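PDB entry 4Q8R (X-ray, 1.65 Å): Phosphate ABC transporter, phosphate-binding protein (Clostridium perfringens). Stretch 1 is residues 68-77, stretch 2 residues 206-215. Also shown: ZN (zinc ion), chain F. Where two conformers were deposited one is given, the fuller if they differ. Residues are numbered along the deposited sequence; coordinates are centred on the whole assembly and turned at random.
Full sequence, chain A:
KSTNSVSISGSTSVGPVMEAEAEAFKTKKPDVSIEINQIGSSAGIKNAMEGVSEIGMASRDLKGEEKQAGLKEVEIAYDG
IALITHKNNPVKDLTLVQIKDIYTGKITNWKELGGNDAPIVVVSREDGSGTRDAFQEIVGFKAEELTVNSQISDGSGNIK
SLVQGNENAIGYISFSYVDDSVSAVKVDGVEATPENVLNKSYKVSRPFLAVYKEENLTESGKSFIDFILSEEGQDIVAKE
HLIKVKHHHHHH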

# COMPACT_ATOMS: atom_id res chain seq x y z
N GLN A 68 -20.91 -5.39 4.92
CA GLN A 68 -22.37 -5.39 4.96
C GLN A 68 -23.01 -5.09 3.62
O GLN A 68 -24.14 -5.45 3.38
CB GLN A 68 -22.88 -4.34 6.01
CG GLN A 68 -23.13 -4.91 7.38
CD GLN A 68 -24.24 -5.96 7.37
OE1 GLN A 68 -23.97 -7.16 7.22
NE2 GLN A 68 -25.49 -5.51 7.48
N ALA A 69 -22.31 -4.42 2.73
CA ALA A 69 -22.83 -4.21 1.39
C ALA A 69 -22.81 -5.48 0.57
O ALA A 69 -23.17 -5.43 -0.60
CB ALA A 69 -22.05 -3.13 0.67
N GLY A 70 -22.35 -6.59 1.16
CA GLY A 70 -22.33 -7.91 0.48
C GLY A 70 -21.01 -8.23 -0.22
O GLY A 70 -20.98 -8.93 -1.24
N LEU A 71 -19.90 -7.68 0.28
CA LEU A 71 -18.62 -7.90 -0.40
C LEU A 71 -17.90 -9.13 0.09
O LEU A 71 -17.77 -9.32 1.28
CB LEU A 71 -17.69 -6.69 -0.29
CG LEU A 71 -18.02 -5.38 -1.00
CD1 LEU A 71 -16.99 -4.32 -0.56
CD2 LEU A 71 -18.08 -5.53 -2.52
N LYS A 72 -17.53 -10.01 -0.84
CA LYS A 72 -16.63 -11.12 -0.57
C LYS A 72 -15.20 -10.58 -0.66
O LYS A 72 -14.94 -9.65 -1.41
CB LYS A 72 -16.85 -12.20 -1.61
CG LYS A 72 -18.26 -12.82 -1.59
CD LYS A 72 -18.68 -13.30 -0.19
CE LYS A 72 -19.98 -14.13 -0.18
NZ LYS A 72 -19.85 -15.48 -0.82
N GLU A 73 -14.30 -11.18 0.10
CA GLU A 73 -12.91 -10.81 0.01
C GLU A 73 -12.02 -11.95 -0.33
O GLU A 73 -12.21 -13.10 0.11
CB GLU A 73 -12.44 -10.23 1.33
CG GLU A 73 -13.49 -9.36 1.94
CD GLU A 73 -13.13 -9.10 3.36
OE1 GLU A 73 -13.98 -9.35 4.24
OE2 GLU A 73 -11.97 -8.73 3.61
N VAL A 74 -11.03 -11.65 -1.15
CA VAL A 74 -10.01 -12.65 -1.50
C VAL A 74 -8.64 -11.99 -1.24
O VAL A 74 -8.29 -11.01 -1.92
CB VAL A 74 -10.10 -13.09 -2.98
CG1 VAL A 74 -8.96 -13.98 -3.36
CG2 VAL A 74 -11.41 -13.79 -3.23
N GLU A 75 -7.88 -12.56 -0.32
CA GLU A 75 -6.55 -12.11 -0.09
C GLU A 75 -5.68 -12.59 -1.28
O GLU A 75 -5.58 -13.82 -1.53
CB GLU A 75 -6.08 -12.62 1.27
CG GLU A 75 -4.76 -12.09 1.74
CD GLU A 75 -4.38 -12.58 3.17
OE1 GLU A 75 -5.28 -12.73 4.05
OE2 GLU A 75 -3.17 -12.82 3.44
N ILE A 76 -5.02 -11.67 -1.98
CA ILE A 76 -4.12 -12.02 -3.10
C ILE A 76 -2.60 -11.91 -2.86
O ILE A 76 -1.81 -12.48 -3.60
CB ILE A 76 -4.43 -11.25 -4.39
CG1 ILE A 76 -4.30 -9.74 -4.18
CG2 ILE A 76 -5.83 -11.56 -4.89
CD1 ILE A 76 -4.46 -8.92 -5.47
N ALA A 77 -2.25 -11.21 -1.79
CA ALA A 77 -0.85 -10.96 -1.36
C ALA A 77 -0.88 -10.35 0.03
O ALA A 77 -1.94 -9.88 0.50
CB ALA A 77 -0.12 -10.04 -2.32
N ARG A 206 0.17 -5.34 5.74
CA ARG A 206 -1.26 -5.35 5.55
C ARG A 206 -1.61 -6.28 4.35
O ARG A 206 -0.72 -6.61 3.54
CB ARG A 206 -1.83 -3.92 5.37
CG ARG A 206 -0.95 -2.96 4.61
CD ARG A 206 -0.90 -3.34 3.13
NE ARG A 206 -0.06 -2.47 2.32
CZ ARG A 206 -0.38 -1.25 1.95
NH1 ARG A 206 0.46 -0.58 1.22
NH2 ARG A 206 -1.55 -0.68 2.36
N PRO A 207 -2.86 -6.75 4.29
CA PRO A 207 -3.24 -7.56 3.10
C PRO A 207 -3.51 -6.72 1.86
O PRO A 207 -3.88 -5.53 1.94
CB PRO A 207 -4.56 -8.22 3.55
CG PRO A 207 -5.20 -7.15 4.46
CD PRO A 207 -3.97 -6.63 5.24
N PHE A 208 -3.39 -7.37 0.71
CA PHE A 208 -3.98 -6.96 -0.55
C PHE A 208 -5.21 -7.82 -0.76
O PHE A 208 -5.10 -9.06 -0.70
CB PHE A 208 -3.03 -7.10 -1.72
CG PHE A 208 -1.93 -6.07 -1.81
CD1 PHE A 208 -1.77 -4.98 -0.91
CD2 PHE A 208 -1.03 -6.13 -2.89
CE1 PHE A 208 -0.76 -4.05 -1.09
CE2 PHE A 208 -0.06 -5.19 -3.07
CZ PHE A 208 0.09 -4.14 -2.17
N LEU A 209 -6.35 -7.16 -0.98
CA LEU A 209 -7.63 -7.82 -1.20
C LEU A 209 -8.21 -7.48 -2.54
O LEU A 209 -8.14 -6.32 -3.00
CB LEU A 209 -8.67 -7.44 -0.12
CG LEU A 209 -8.30 -7.61 1.34
CD1 LEU A 209 -9.40 -7.04 2.22
CD2 LEU A 209 -7.99 -9.07 1.64
N ALA A 210 -8.79 -8.50 -3.19
CA ALA A 210 -9.71 -8.31 -4.27
C ALA A 210 -11.10 -8.52 -3.64
O ALA A 210 -11.31 -9.55 -2.94
CB ALA A 210 -9.46 -9.40 -5.32
N VAL A 211 -12.03 -7.57 -3.84
CA VAL A 211 -13.31 -7.58 -3.27
C VAL A 211 -14.36 -7.45 -4.37
O VAL A 211 -14.15 -6.80 -5.39
CB VAL A 211 -13.53 -6.51 -2.16
CG1 VAL A 211 -12.48 -6.65 -1.08
CG2 VAL A 211 -13.55 -5.08 -2.74
N TYR A 212 -15.49 -8.11 -4.16
CA TYR A 212 -16.50 -8.22 -5.21
C TYR A 212 -17.81 -8.67 -4.55
O TYR A 212 -17.83 -9.27 -3.48
CB TYR A 212 -16.07 -9.21 -6.31
CG TYR A 212 -15.83 -10.60 -5.82
CD1 TYR A 212 -16.88 -11.52 -5.72
CD2 TYR A 212 -14.55 -11.00 -5.43
CE1 TYR A 212 -16.67 -12.79 -5.28
CE2 TYR A 212 -14.31 -12.32 -5.00
CZ TYR A 212 -15.38 -13.21 -4.92
OH TYR A 212 -15.22 -14.48 -4.46
N LYS A 213 -18.90 -8.38 -5.23
CA LYS A 213 -20.18 -8.98 -4.95
C LYS A 213 -20.36 -10.25 -5.81
O LYS A 213 -20.08 -10.24 -7.03
CB LYS A 213 -21.27 -7.99 -5.28
CG LYS A 213 -21.26 -6.74 -4.45
CD LYS A 213 -22.54 -6.05 -4.84
CE LYS A 213 -22.96 -5.04 -3.85
NZ LYS A 213 -23.88 -4.18 -4.63
N GLU A 214 -20.81 -11.33 -5.19
CA GLU A 214 -20.98 -12.60 -5.92
C GLU A 214 -21.89 -12.42 -7.13
O GLU A 214 -21.67 -13.08 -8.18
CB GLU A 214 -21.51 -13.71 -4.99
CG GLU A 214 -21.32 -15.14 -5.56
CD GLU A 214 -19.85 -15.60 -5.60
OE1 GLU A 214 -19.20 -15.62 -4.52
OE2 GLU A 214 -19.33 -15.94 -6.70
N GLU A 215 -22.89 -11.54 -6.99
CA GLU A 215 -23.87 -11.25 -8.07
C GLU A 215 -23.26 -10.58 -9.30
O GLU A 215 -23.83 -10.70 -10.40
CB GLU A 215 -25.07 -10.40 -7.62
CG GLU A 215 -25.63 -10.71 -6.24
CD GLU A 215 -24.85 -9.98 -5.17
OE1 GLU A 215 -23.99 -10.64 -4.50
OE2 GLU A 215 -25.03 -8.75 -5.08
ZN ZN F . -11.79 -8.72 5.79
O HOH W 1 -21.75 -11.12 -2.45
O HOH W 2 -10.23 -9.53 5.84

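The two stretches pair as neighbouring antiparallel β-strands: their axes approach to 4.5 Å, their N-to-C directions differ by 153°, and the contact buries 838 Å² in total. Stretch 1 enters through Gly70, whose positive phi (93°) follows a helix; a CB there would jam against the carbonyl O of Ala69. The O of Gly70 accepts from water 1 (2.6 Å), which in turn accepts from Glu214 N (2.9 Å) and donates to Glu215 OE1 (3.1 Å), so one solvent molecule ties this turn to the end of stretch 2. Next, Leu71 CD1 meets Val211 CG2 at 4.1 Å.

Regular pairing is clear at Lys72, whose N donates to Tyr212 O (2.8 Å, 154°) while Tyr212 N returns a bond to Lys72 O (3.2 Å). Lys72 CB lies over the tyrosine ring, 4.0 Å from the centroid of Tyr212 and 23° off its normal, a CH-π geometry. Farther out, Lys72 NZ and Glu214 OE1 form a long salt bridge at 3.8 Å.

Glu73 faces Val211 in a non-hydrogen-bonded pair (CA to CA, 4.6 Å). Its OE2 binds zinc at 2.2 Å, and the same OE2 lies 3.4 Å from Leu209 CD1.

Val74 repeats the reciprocal pattern: its N donates to Ala210 O (2.8 Å), and its O accepts from Ala210 N (2.9 Å, 164°). Val74 CG2 reaches the edge of the Tyr212 ring, 3.7 Å from CE2, on the sheet face that also carries Lys72.

Glu75 pairs with Leu209, after which the register shifts by one. This β-bulge lets two successive residues serve Phe208: Ile76 N donates to Phe208 O (2.9 Å), and Ala77 O accepts from Phe208 N (2.9 Å, 172°). Apolar contacts reinforce it, with Ile76 CG1 3.8 Å from Phe208 CB and Ala77 CB 4.1 Å from Phe208 CD2.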